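PDB 4WBX: 2-keto acid:ferredoxin oxidoreductase subunit alpha from Pyrococcus furiosus, which probably catalyses the oxidative decarboxylation of 2-oxoglutarate with coenzyme A to succinyl-CoA, passing the electrons to ferredoxin, as one subunit of a multi-subunit enzyme. Local coordinates for residues V119-S124 against L183-E188; G137-A142 against E350-Q355; I153-S158 against I168-L173. One frame throughout, in Å; residues are numbered along the deposited sequence.

Contact 1: V119-S124 against L183-E188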
loop_
_atom_site.group_PDB
_atom_site.type_symbol
_atom_site.label_atom_id
_atom_site.label_comp_id
_atom_site.label_asym_id
_atom_site.label_seq_id
_atom_site.Cartn_x
_atom_site.Cartn_y
_atom_site.Cartn_z
ATOM N N VAL A 119 -3.018 3.075 18.693
ATOM C CA VAL A 119 -3.788 2.124 19.443
ATOM C C VAL A 119 -3.984 0.858 18.630
ATOM O O VAL A 119 -4.589 0.883 17.560
ATOM C CB VAL A 119 -5.157 2.688 19.847
ATOM C CG1 VAL A 119 -5.978 1.624 20.560
ATOM C CG2 VAL A 119 -4.981 3.876 20.735
ATOM N N ASP A 120 -3.471 -0.257 19.130
ATOM C CA ASP A 120 -3.756 -1.550 18.508
ATOM C C ASP A 120 -4.814 -2.255 19.351
ATOM O O ASP A 120 -4.556 -2.692 20.469
ATOM C CB ASP A 120 -2.491 -2.411 18.383
ATOM C CG ASP A 120 -2.784 -3.808 17.831
ATOM O OD1 ASP A 120 -3.772 -3.970 17.102
ATOM O OD2 ASP A 120 -2.026 -4.754 18.125
ATOM N N VAL A 121 -6.019 -2.340 18.818
ATOM C CA VAL A 121 -7.089 -2.993 19.528
ATOM C C VAL A 121 -7.139 -4.457 19.130
ATOM O O VAL A 121 -7.667 -4.797 18.070
ATOM C CB VAL A 121 -8.433 -2.341 19.242
ATOM C CG1 VAL A 121 -9.443 -2.861 20.232
ATOM C CG2 VAL A 121 -8.326 -0.838 19.352
ATOM N N GLN A 122 -6.598 -5.320 19.983
ATOM C CA GLN A 122 -6.454 -6.742 19.666
ATOM C C GLN A 122 -7.786 -7.479 19.520
ATOM O O GLN A 122 -8.789 -7.082 20.108
ATOM C CB GLN A 122 -5.604 -7.411 20.733
ATOM C CG GLN A 122 -4.141 -7.414 20.402
ATOM C CD GLN A 122 -3.253 -7.648 21.612
ATOM O OE1 GLN A 122 -2.353 -8.490 21.574
ATOM N NE2 GLN A 122 -3.479 -6.878 22.684
ATOM N N ARG A 123 -7.791 -8.570 18.756
ATOM C CA ARG A 123 -9.055 -9.175 18.337
ATOM C C ARG A 123 -8.896 -10.645 17.931
ATOM O O ARG A 123 -7.792 -11.116 17.672
ATOM C CB ARG A 123 -9.646 -8.357 17.176
ATOM C CG ARG A 123 -10.896 -8.937 16.520
ATOM C CD ARG A 123 -10.951 -8.679 15.007
ATOM N NE ARG A 123 -9.626 -8.615 14.394
ATOM C CZ ARG A 123 -9.360 -7.981 13.258
ATOM N NH1 ARG A 123 -10.313 -7.342 12.596
ATOM N NH2 ARG A 123 -8.135 -7.988 12.791
ATOM N N SER A 124 -10.015 -11.364 17.899
ATOM C CA SER A 124 -10.079 -12.736 17.415
ATOM C C SER A 124 -10.926 -12.813 16.157
ATOM O O SER A 124 -12.027 -12.256 16.114
ATOM C CB SER A 124 -10.662 -13.645 18.496
ATOM O OG SER A 124 -11.461 -14.665 17.927
ATOM N N LEU A 183 -0.421 1.899 22.491
ATOM C CA LEU A 183 -1.355 1.501 23.526
ATOM C C LEU A 183 -1.928 0.187 23.091
ATOM O O LEU A 183 -2.761 0.138 22.194
ATOM C CB LEU A 183 -2.450 2.534 23.703
ATOM C CG LEU A 183 -3.529 2.221 24.730
ATOM C CD1 LEU A 183 -2.921 2.199 26.103
ATOM C CD2 LEU A 183 -4.619 3.261 24.641
ATOM N N LEU A 184 -1.467 -0.892 23.692
ATOM C CA LEU A 184 -1.870 -2.204 23.221
ATOM C C LEU A 184 -3.076 -2.753 24.026
ATOM O O LEU A 184 -2.946 -3.176 25.183
ATOM C CB LEU A 184 -0.670 -3.149 23.297
ATOM C CG LEU A 184 -0.976 -4.558 22.823
ATOM C CD1 LEU A 184 -1.445 -4.536 21.371
ATOM C CD2 LEU A 184 0.243 -5.439 23.015
ATOM N N THR A 185 -4.256 -2.740 23.422
ATOM C CA THR A 185 -5.441 -3.151 24.149
ATOM C C THR A 185 -6.199 -4.264 23.411
ATOM O O THR A 185 -5.675 -4.850 22.455
ATOM C CB THR A 185 -6.376 -1.946 24.411
ATOM O OG1 THR A 185 -7.323 -2.284 25.436
ATOM C CG2 THR A 185 -7.118 -1.541 23.145
ATOM N N ASP A 186 -7.418 -4.560 23.871
ATOM C CA ASP A 186 -8.221 -5.652 23.324
ATOM C C ASP A 186 -9.667 -5.222 23.199
ATOM O O ASP A 186 -10.059 -4.215 23.772
ATOM C CB ASP A 186 -8.120 -6.906 24.199
ATOM C CG ASP A 186 -8.591 -6.664 25.618
ATOM O OD1 ASP A 186 -9.809 -6.761 25.856
ATOM O OD2 ASP A 186 -7.755 -6.376 26.500
ATOM N N ALA A 187 -10.443 -5.988 22.436
ATOM C CA ALA A 187 -11.840 -5.689 22.148
ATOM C C ALA A 187 -12.700 -5.580 23.404
ATOM O O ALA A 187 -13.619 -4.768 23.477
ATOM C CB ALA A 187 -12.410 -6.756 21.238
ATOM N N GLU A 188 -12.401 -6.415 24.387
ATOM C CA GLU A 188 -13.221 -6.469 25.571
ATOM C C GLU A 188 -13.046 -5.222 26.424
ATOM O O GLU A 188 -14.034 -4.573 26.758
ATOM C CB GLU A 188 -12.906 -7.714 26.384
ATOM C CG GLU A 188 -13.925 -7.963 27.454
ATOM C CD GLU A 188 -14.061 -9.428 27.781
ATOM O OE1 GLU A 188 -13.853 -9.779 28.966
ATOM O OE2 GLU A 188 -14.382 -10.222 26.861
#

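Contact 2: G137-A142 against E350-Q355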
loop_
_atom_site.group_PDB
_atom_site.type_symbol
_atom_site.label_atom_id
_atom_site.label_comp_id
_atom_site.label_asym_id
_atom_site.label_seq_id
_atom_site.Cartn_x
_atom_site.Cartn_y
_atom_site.Cartn_z
ATOM N N GLY A 137 -2.771 -11.757 20.847
ATOM C CA GLY A 137 -1.725 -12.191 19.942
ATOM C C GLY A 137 -0.908 -11.152 19.162
ATOM O O GLY A 137 -0.334 -11.504 18.123
ATOM N N ASP A 138 -0.853 -9.903 19.639
ATOM C CA ASP A 138 0.016 -8.890 19.046
ATOM C C ASP A 138 0.996 -8.350 20.067
ATOM O O ASP A 138 1.485 -7.227 19.904
ATOM C CB ASP A 138 -0.769 -7.693 18.470
ATOM C CG ASP A 138 -1.721 -8.075 17.340
ATOM O OD1 ASP A 138 -1.654 -9.216 16.824
ATOM O OD2 ASP A 138 -2.530 -7.206 16.943
ATOM N N ILE A 139 1.296 -9.112 21.114
ATOM C CA ILE A 139 2.262 -8.622 22.097
ATOM C C ILE A 139 3.677 -8.545 21.514
ATOM O O ILE A 139 4.365 -7.525 21.652
ATOM C CB ILE A 139 2.315 -9.488 23.366
ATOM C CG1 ILE A 139 0.918 -9.604 23.986
ATOM C CG2 ILE A 139 3.337 -8.898 24.357
ATOM C CD1 ILE A 139 0.774 -10.790 24.910
ATOM N N MET A 140 4.113 -9.617 20.860
ATOM C CA MET A 140 5.441 -9.614 20.264
ATOM C C MET A 140 5.523 -8.654 19.068
ATOM O O MET A 140 6.499 -7.901 18.922
ATOM C CB MET A 140 5.848 -11.033 19.845
ATOM C CG MET A 140 6.086 -11.987 21.038
ATOM S SD MET A 140 7.234 -11.306 22.267
ATOM C CE MET A 140 8.701 -12.248 21.906
ATOM N N GLN A 141 4.499 -8.661 18.224
ATOM C CA GLN A 141 4.529 -7.797 17.058
ATOM C C GLN A 141 4.579 -6.347 17.494
ATOM O O GLN A 141 5.188 -5.518 16.830
ATOM C CB GLN A 141 3.327 -8.043 16.154
ATOM C CG GLN A 141 3.294 -7.157 14.924
ATOM C CD GLN A 141 2.025 -7.335 14.101
ATOM O OE1 GLN A 141 2.077 -7.488 12.872
ATOM N NE2 GLN A 141 0.878 -7.296 14.774
ATOM N N ALA A 142 3.975 -6.032 18.627
ATOM C CA ALA A 142 4.059 -4.661 19.115
ATOM C C ALA A 142 5.513 -4.290 19.418
ATOM O O ALA A 142 5.924 -3.151 19.201
ATOM C CB ALA A 142 3.173 -4.467 20.358
ATOM N N GLU A 350 -2.232 -16.158 29.095
ATOM C CA GLU A 350 -2.436 -15.198 28.008
ATOM C C GLU A 350 -3.477 -15.723 27.046
ATOM O O GLU A 350 -3.720 -16.929 26.972
ATOM C CB GLU A 350 -1.152 -14.937 27.228
ATOM C CG GLU A 350 0.131 -15.030 28.012
ATOM C CD GLU A 350 1.359 -14.862 27.125
ATOM O OE1 GLU A 350 1.263 -14.155 26.083
ATOM O OE2 GLU A 350 2.433 -15.406 27.481
ATOM N N MET A 351 -4.083 -14.822 26.288
ATOM C CA MET A 351 -4.914 -15.256 25.173
ATOM C C MET A 351 -4.092 -15.329 23.851
ATOM O O MET A 351 -4.347 -14.603 22.889
ATOM C CB MET A 351 -6.122 -14.335 25.030
ATOM C CG MET A 351 -7.002 -14.244 26.281
ATOM S SD MET A 351 -8.406 -13.146 26.005
ATOM C CE MET A 351 -9.327 -14.106 24.801
ATOM N N ASN A 352 -3.090 -16.207 23.845
ATOM C CA ASN A 352 -2.222 -16.446 22.702
ATOM C C ASN A 352 -1.554 -17.815 22.885
ATOM O O ASN A 352 -1.982 -18.598 23.739
ATOM C CB ASN A 352 -1.198 -15.332 22.569
ATOM C CG ASN A 352 -0.309 -15.212 23.783
ATOM O OD1 ASN A 352 0.181 -16.212 24.304
ATOM N ND2 ASN A 352 -0.078 -13.978 24.237
ATOM N N LEU A 353 -0.506 -18.123 22.126
ATOM C CA LEU A 353 0.186 -19.391 22.354
ATOM C C LEU A 353 1.538 -19.185 22.984
ATOM O O LEU A 353 2.391 -20.055 22.913
ATOM C CB LEU A 353 0.327 -20.193 21.065
ATOM C CG LEU A 353 -1.044 -20.699 20.605
ATOM C CD1 LEU A 353 -1.010 -21.513 19.308
ATOM C CD2 LEU A 353 -1.667 -21.510 21.711
ATOM N N GLY A 354 1.725 -18.042 23.625
ATOM C CA GLY A 354 2.937 -17.789 24.376
ATOM C C GLY A 354 3.701 -16.622 23.796
ATOM O O GLY A 354 4.311 -16.740 22.732
ATOM N N GLN A 355 3.661 -15.487 24.484
ATOM C CA GLN A 355 4.344 -14.293 24.027
ATOM C C GLN A 355 4.802 -13.550 25.249
ATOM O O GLN A 355 5.985 -13.289 25.415
ATOM C CB GLN A 355 3.429 -13.397 23.165
ATOM C CG GLN A 355 2.860 -14.072 21.920
ATOM C CD GLN A 355 1.912 -13.189 21.123
ATOM O OE1 GLN A 355 1.791 -11.978 21.365
ATOM N NE2 GLN A 355 1.229 -13.800 20.161
#

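Contact 3: I153-S158 against I168-L173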
loop_
_atom_site.group_PDB
_atom_site.type_symbol
_atom_site.label_atom_id
_atom_site.label_comp_id
_atom_site.label_asym_id
_atom_site.label_seq_id
_atom_site.Cartn_x
_atom_site.Cartn_y
_atom_site.Cartn_z
ATOM N N ILE A 153 7.745 2.372 23.136
ATOM C CA ILE A 153 7.010 2.071 24.344
ATOM C C ILE A 153 5.680 1.393 24.032
ATOM O O ILE A 153 5.017 1.712 23.046
ATOM C CB ILE A 153 6.808 3.355 25.136
ATOM C CG1 ILE A 153 8.177 4.035 25.307
ATOM C CG2 ILE A 153 6.136 3.060 26.462
ATOM C CD1 ILE A 153 8.101 5.451 25.756
ATOM N N VAL A 154 5.322 0.426 24.860
ATOM C CA VAL A 154 4.076 -0.314 24.720
ATOM C C VAL A 154 3.367 -0.450 26.080
ATOM O O VAL A 154 3.947 -0.946 27.050
ATOM C CB VAL A 154 4.334 -1.704 24.145
ATOM C CG1 VAL A 154 3.035 -2.503 24.024
ATOM C CG2 VAL A 154 5.051 -1.584 22.825
ATOM N N LEU A 155 2.116 -0.004 26.140
ATOM C CA LEU A 155 1.344 0.010 27.376
ATOM C C LEU A 155 0.117 -0.847 27.229
ATOM O O LEU A 155 -0.467 -0.941 26.142
ATOM C CB LEU A 155 0.942 1.431 27.745
ATOM C CG LEU A 155 2.150 2.376 27.786
ATOM C CD1 LEU A 155 1.765 3.781 28.203
ATOM C CD2 LEU A 155 3.247 1.849 28.684
ATOM N N SER A 156 -0.274 -1.477 28.331
ATOM C CA SER A 156 -1.380 -2.414 28.304
ATOM C C SER A 156 -2.397 -2.126 29.402
ATOM O O SER A 156 -2.119 -2.336 30.576
ATOM C CB SER A 156 -0.854 -3.835 28.443
ATOM O OG SER A 156 -1.918 -4.755 28.307
ATOM N N PRO A 157 -3.589 -1.661 29.020
ATOM C CA PRO A 157 -4.603 -1.293 30.012
ATOM C C PRO A 157 -5.433 -2.500 30.451
ATOM O O PRO A 157 -5.819 -3.316 29.608
ATOM C CB PRO A 157 -5.456 -0.282 29.254
ATOM C CG PRO A 157 -5.436 -0.826 27.804
ATOM C CD PRO A 157 -4.096 -1.537 27.638
ATOM N N SER A 158 -5.700 -2.623 31.749
ATOM C CA SER A 158 -6.478 -3.760 32.254
ATOM C C SER A 158 -7.925 -3.365 32.555
ATOM O O SER A 158 -8.821 -4.206 32.561
ATOM C CB SER A 158 -5.824 -4.354 33.504
ATOM O OG SER A 158 -6.471 -5.551 33.883
ATOM N N ILE A 168 -3.501 9.004 28.380
ATOM C CA ILE A 168 -2.823 10.203 28.843
ATOM C C ILE A 168 -1.313 9.953 28.906
ATOM O O ILE A 168 -0.516 10.760 28.423
ATOM C CB ILE A 168 -3.289 10.649 30.230
ATOM C CG1 ILE A 168 -4.781 10.939 30.226
ATOM C CG2 ILE A 168 -2.535 11.879 30.658
ATOM C CD1 ILE A 168 -5.164 11.911 29.237
ATOM N N ARG A 169 -0.924 8.836 29.515
ATOM C CA ARG A 169 0.493 8.593 29.773
ATOM C C ARG A 169 1.210 8.418 28.438
ATOM O O ARG A 169 2.285 8.968 28.231
ATOM C CB ARG A 169 0.690 7.378 30.698
ATOM C CG ARG A 169 2.140 7.138 31.112
ATOM C CD ARG A 169 2.236 6.328 32.388
ATOM N NE ARG A 169 3.328 5.354 32.398
ATOM C CZ ARG A 169 4.574 5.591 32.812
ATOM N NH1 ARG A 169 4.936 6.803 33.231
ATOM N NH2 ARG A 169 5.474 4.609 32.792
ATOM N N ALA A 170 0.581 7.686 27.530
ATOM C CA ALA A 170 1.093 7.534 26.176
ATOM C C ALA A 170 1.412 8.895 25.547
ATOM O O ALA A 170 2.530 9.134 25.132
ATOM C CB ALA A 170 0.099 6.768 25.316
ATOM N N PHE A 171 0.443 9.799 25.485
ATOM C CA PHE A 171 0.730 11.115 24.931
ATOM C C PHE A 171 1.833 11.853 25.687
ATOM O O PHE A 171 2.543 12.666 25.100
ATOM C CB PHE A 171 -0.518 11.972 24.911
ATOM C CG PHE A 171 -1.365 11.757 23.712
ATOM C CD1 PHE A 171 -1.080 12.417 22.524
ATOM C CD2 PHE A 171 -2.458 10.903 23.766
ATOM C CE1 PHE A 171 -1.869 12.233 21.402
ATOM C CE2 PHE A 171 -3.243 10.703 22.646
ATOM C CZ PHE A 171 -2.942 11.371 21.452
ATOM N N ASN A 172 1.985 11.578 26.975
ATOM C CA ASN A 172 3.017 12.249 27.749
ATOM C C ASN A 172 4.402 11.645 27.465
ATOM O O ASN A 172 5.394 12.360 27.302
ATOM C CB ASN A 172 2.702 12.172 29.242
ATOM C CG ASN A 172 1.895 13.365 29.746
ATOM O OD1 ASN A 172 1.501 14.243 28.980
ATOM N ND2 ASN A 172 1.652 13.395 31.053
ATOM N N LEU A 173 4.458 10.320 27.419
ATOM C CA LEU A 173 5.687 9.619 27.108
ATOM C C LEU A 173 6.120 9.891 25.673
ATOM O O LEU A 173 7.300 10.065 25.403
ATOM C CB LEU A 173 5.508 8.123 27.326
ATOM C CG LEU A 173 5.306 7.616 28.757
ATOM C CD1 LEU A 173 5.148 6.110 28.725
ATOM C CD2 LEU A 173 6.486 7.990 29.644
#

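Contact 1: V119-S124 against L183-E188
The carbonyl oxygen of T185 is gripped twice by a single residue of the neighbouring strand. The backbone N of Q122 donates to T185 O at 2.7 Å, and the side-chain NE2 of Q122 donates to T185 O at 3.0 Å, nearly straight at 175°. The two donors come from opposite faces of the carbonyl plane, and neither lies on a lone pair; the oxygen does lie in the plane of the Q122 amide. At the far corner of the amide, OE1 accepts from the backbone N of D138, so both ends of the amide are held and its turn about the CG-CD bond is fixed. Strands 116-122 and 180-186 run parallel here, their short axes 22° apart, and are neighbours in the central sheet of the thiamine diphosphate-binding family fold. The usual parallel pattern carries them along: D120 N to L183 O, then T185 N to D120 O at 3.0 Å. Beyond Q122 the bond from A187 N to Q122 O is weak. L184 lies beside D120 on the face of D120 and Q122, its CD1 leaning toward both. With CG anti to the backbone N (chi1 -180°), that methyl comes to 3.3 Å from OD2 of D120 and 3.4 Å from NE2 of Q122. On the other face V119 CG2 meets L183 CD2 at 4.0 Å, the two side chains alongside each other, and V121 CG2 lies 4.0 Å from the methyl CG2 of T185.

Contact 2: G137-A142 against E350-Q355
Q355 reaches from its loop to the start of helix 139-144, and each part of its side chain meets something different. CB rests 3.7 Å from CG of M140, the two chains running alongside in opposing directions, and CG follows alongside the same methionine carbon. Because the chain is extended beyond CG (chi2 177°), the amide is carried on to the first turn of the helix. There CD lies beside the backbone of G137. OE1 takes two weak hydrogen bonds from helix N-H groups, I139 N at 2.9 Å and M140 N at 3.3 Å, and also approaches CB of I139. This lets a distant side chain answer amides at the beginning of the helix, while D138, at the N-cap position, makes no capping bond of its own. NE2 turns to G137, with a weak bond to G137 O at 3.4 Å, and it has another weak partner in D149 of the second subunit. Earlier in the loop, CB of N352 lies 4.1 Å from CA of G137, and the end methyl of I139 comes near the N352 side chain, whose amide is placed with some doubt. The contact thus joins helix 139-144 of the thiamine diphosphate-binding family region to the loop between strand 345-350 and helix 356-363 in the core domain II region, beside the second subunit.

Contact 3: I153-S158 against I168-L173
Strand 153-155 and the segment of helix 160-176 run almost exactly antiparallel, at 172°, with their short axes 9.8 Å apart at closest approach. Across that spacing the contact is carried by apolar side chains. I153 and L155, alternate residues of the strand, both point toward the helix, and L173 answers them chiefly with one methyl group: its CD1 lies 3.9 Å from CG2 of I153 and 4.1 Å from CD1 of L155. The I153 and L173 side chains meet at about a right angle, and CD1 of I153 comes up beside CB of L173 at 4.0 Å. In I153 the branches divide this work: CG2 stands anti to the backbone N, and CG1 (chi1 -52°) leads to the terminal methyl. L155 sends its CD1 between helix residues, to 4.1 Å from the backbone N of A170 and 4.5 Å from CB of A170, and it also skirts CG of R169. The same CD1 of L173 sits over the centre of one face of the R169 guanidinium, 4.1 Å above the plane. That apolar cover accompanies a polar anchor, since NH2 of R169 donates to the carbonyl oxygen of D280. V181 of strand 180-186 touches both I153 and A170 and extends the apolar layer. Strand 153-155, helix 160-176 and strand 180-186 form a beta-alpha-beta unit, and this packing of the crossover helix on its first strand is characteristic of alternating alpha/beta folds.

In the fold
Strand 180-186 joins contact 1 to contact 3: it pairs with strand 116-122 on one edge and with strand 153-155 on the other, where L184 N lies 2.6 Å from L155 O in a probable hydrogen bond. P157 then packs against L184 and T185. Contact 2 meets contact 1 through the amide bond of Q122 to D138, and also where D138 OD2 comes to 2.8 Å from D120 OD2, bringing two carboxylates together. Contacts 1 and 2 have centres 11 Å apart. Contact 3 is nested in the chain inside the loops closed by both others, yet its centre is 18 Å from that of contact 2, which it touches lightly between A142 O and V154 CG2.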